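Local coordinates for protein OR486 (Synthetic construct, PDB 4R80) that has no known natural function, being a de novo designed beta-sheet protein built to adopt the cystatin fold, one helix packed on an antiparallel sheet, at residues Gly37-Val42 / Glu58-Gly63. Sequence-based numbering, arbitrary orientation.
Sequences GNTIRV and EVEKQG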
loop_
_atom_site.group_PDB
_atom_site.type_symbol
_atom_site.label_atom_id
_atom_site.label_comp_id
_atom_site.label_asym_id
_atom_site.label_seq_id
_atom_site.Cartn_x
_atom_site.Cartn_y
_atom_site.Cartn_z
ATOM N N GLY A 37 -0.104 15.905 0.247
ATOM C CA GLY A 37 0.628 16.530 -0.839
ATOM C C GLY A 37 0.719 15.593 -2.028
ATOM O O GLY A 37 -0.300 15.146 -2.546
ATOM N N ASN A 38 1.939 15.293 -2.459
ATOM C CA ASN A 38 2.144 14.331 -3.537
ATOM C C ASN A 38 2.519 12.956 -2.992
ATOM O O ASN A 38 2.910 12.061 -3.741
ATOM C CB ASN A 38 3.202 14.826 -4.526
ATOM C CG ASN A 38 2.742 16.041 -5.311
ATOM O OD1 ASN A 38 1.555 16.197 -5.597
ATOM N ND2 ASN A 38 3.685 16.906 -5.666
ATOM N N THR A 39 2.404 12.802 -1.677
ATOM C CA THR A 39 2.716 11.539 -1.023
ATOM C C THR A 39 1.445 10.878 -0.503
ATOM O O THR A 39 0.660 11.501 0.210
ATOM C CB THR A 39 3.689 11.751 0.153
ATOM O OG1 THR A 39 4.956 12.196 -0.346
ATOM C CG2 THR A 39 3.877 10.461 0.938
ATOM N N ILE A 40 1.242 9.616 -0.866
ATOM C CA ILE A 40 0.083 8.870 -0.389
ATOM C C ILE A 40 0.491 7.651 0.436
ATOM O O ILE A 40 1.329 6.850 0.020
ATOM C CB ILE A 40 -0.835 8.443 -1.552
ATOM C CG1 ILE A 40 -1.130 9.643 -2.456
ATOM C CG2 ILE A 40 -2.138 7.867 -1.021
ATOM C CD1 ILE A 40 -2.230 9.404 -3.462
ATOM N N ARG A 41 -0.116 7.520 1.611
ATOM C CA ARG A 41 0.194 6.431 2.527
ATOM C C ARG A 41 -0.907 5.379 2.516
ATOM O O ARG A 41 -2.063 5.673 2.816
ATOM C CB ARG A 41 0.409 6.961 3.945
ATOM C CG ARG A 41 1.659 7.809 4.110
ATOM C CD ARG A 41 1.825 8.270 5.548
ATOM N NE ARG A 41 3.076 8.995 5.754
ATOM C CZ ARG A 41 3.206 10.311 5.629
ATOM N NH1 ARG A 41 2.159 11.055 5.298
ATOM N NH2 ARG A 41 4.384 10.886 5.834
ATOM N N VAL A 42 -0.540 4.153 2.159
ATOM C CA VAL A 42 -1.500 3.061 2.074
ATOM C C VAL A 42 -1.204 2.005 3.133
ATOM O O VAL A 42 -0.113 1.436 3.177
ATOM C CB VAL A 42 -1.487 2.404 0.682
ATOM C CG1 VAL A 42 -2.546 1.317 0.601
ATOM C CG2 VAL A 42 -1.701 3.450 -0.400
ATOM N N GLU A 58 4.455 3.859 1.393
ATOM C CA GLU A 58 4.407 5.239 0.924
ATOM C C GLU A 58 4.556 5.342 -0.593
ATOM O O GLU A 58 5.596 4.989 -1.148
ATOM C CB GLU A 58 5.475 6.078 1.622
ATOM C CG GLU A 58 5.315 6.132 3.127
ATOM C CD GLU A 58 6.383 6.973 3.792
ATOM O OE1 GLU A 58 7.270 7.484 3.076
ATOM O OE2 GLU A 58 6.335 7.123 5.031
ATOM N N VAL A 59 3.506 5.815 -1.257
ATOM C CA VAL A 59 3.524 5.991 -2.704
ATOM C C VAL A 59 3.702 7.466 -3.041
ATOM O O VAL A 59 3.033 8.330 -2.474
ATOM C CB VAL A 59 2.219 5.481 -3.346
ATOM C CG1 VAL A 59 2.289 5.598 -4.859
ATOM C CG2 VAL A 59 1.948 4.041 -2.923
ATOM N N GLU A 60 4.626 7.754 -3.961
ATOM C CA GLU A 60 4.900 9.130 -4.361
ATOM C C GLU A 60 4.456 9.441 -5.788
ATOM O O GLU A 60 4.731 8.682 -6.717
ATOM C CB GLU A 60 6.386 9.449 -4.191
ATOM C CG GLU A 60 6.756 10.885 -4.529
ATOM C CD GLU A 60 6.102 11.902 -3.604
ATOM O OE1 GLU A 60 5.793 11.552 -2.446
ATOM O OE2 GLU A 60 5.900 13.056 -4.037
ATOM N N LYS A 61 3.773 10.575 -5.953
ATOM C CA LYS A 61 3.373 11.060 -7.267
ATOM C C LYS A 61 4.401 12.037 -7.825
ATOM O O LYS A 61 4.601 13.121 -7.274
ATOM C CB LYS A 61 2.009 11.755 -7.182
ATOM C CG LYS A 61 1.648 12.586 -8.407
ATOM C CD LYS A 61 0.378 13.400 -8.172
ATOM C CE LYS A 61 0.023 14.260 -9.383
ATOM N NZ LYS A 61 -0.210 13.446 -10.603
ATOM N N GLN A 62 5.050 11.649 -8.915
ATOM C CA GLN A 62 6.046 12.495 -9.564
ATOM C C GLN A 62 5.604 12.775 -10.992
ATOM O O GLN A 62 5.762 11.934 -11.875
ATOM C CB GLN A 62 7.425 11.835 -9.550
ATOM C CG GLN A 62 8.523 12.669 -10.203
ATOM C CD GLN A 62 8.886 13.907 -9.399
ATOM O OE1 GLN A 62 9.835 13.894 -8.615
ATOM N NE2 GLN A 62 8.136 14.987 -9.596
ATOM N N GLY A 63 5.042 13.959 -11.212
ATOM C CA GLY A 63 4.435 14.283 -12.489
ATOM C C GLY A 63 3.109 13.556 -12.592
ATOM O O GLY A 63 2.086 14.046 -12.114
#
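Ile40 N reaches Val59 O at 2.7 Å in a nearly straight bond (177° at the hydrogen), and Val59 N returns the bond to Ile40 O, which makes the two residues a hydrogen-bonded antiparallel pair. Two residues before Ile40, Asn38 O receives the backbone N of Lys61 at 2.8 Å. Thr39 with Glu60 and Arg41 with Glu58 are the alternating non-hydrogen-bonded pairs. On their face of the sheet, the hydroxyl OG1 of Thr39 donates to Glu60 OE1; the modelled separation is too short to be taken literally. Glu60 reaches it with CG anti to its backbone N (chi1 -178°) and a bend at chi2 (64°), which carries CD over toward Asn38 and Thr39, CD lying 3.2 Å from Asn38 O. The Arg41 and Glu58 side chains run side by side in the same direction, guanidinium and carboxylate planes almost perpendicular, with a long salt bridge of 3.8 Å from Arg41 NE to Glu58 OE2; NH1 of Arg41 bonds instead to Gln36 OE1. Ile40, Val42 and Val59 cover the other face, where Ala11 of helix 4-22 packs on Ile40 and Val59. Lys61 passes Asn38 obliquely, its CD 4.0 Å from Asn38 OD1, and bends at chi4 to bring NZ to Gly63 O at 2.8 Å. An alanine in place of Lys61 would probably leave Gly63 O without this ammonium partner and strip the loose CD contact from Asn38 OD1, while the backbone bond to Asn38 O could persist. The ladder joins the open ends of hairpin 39-48/51-62, the central strands of the helix-backed antiparallel sheet of the designed cystatin fold.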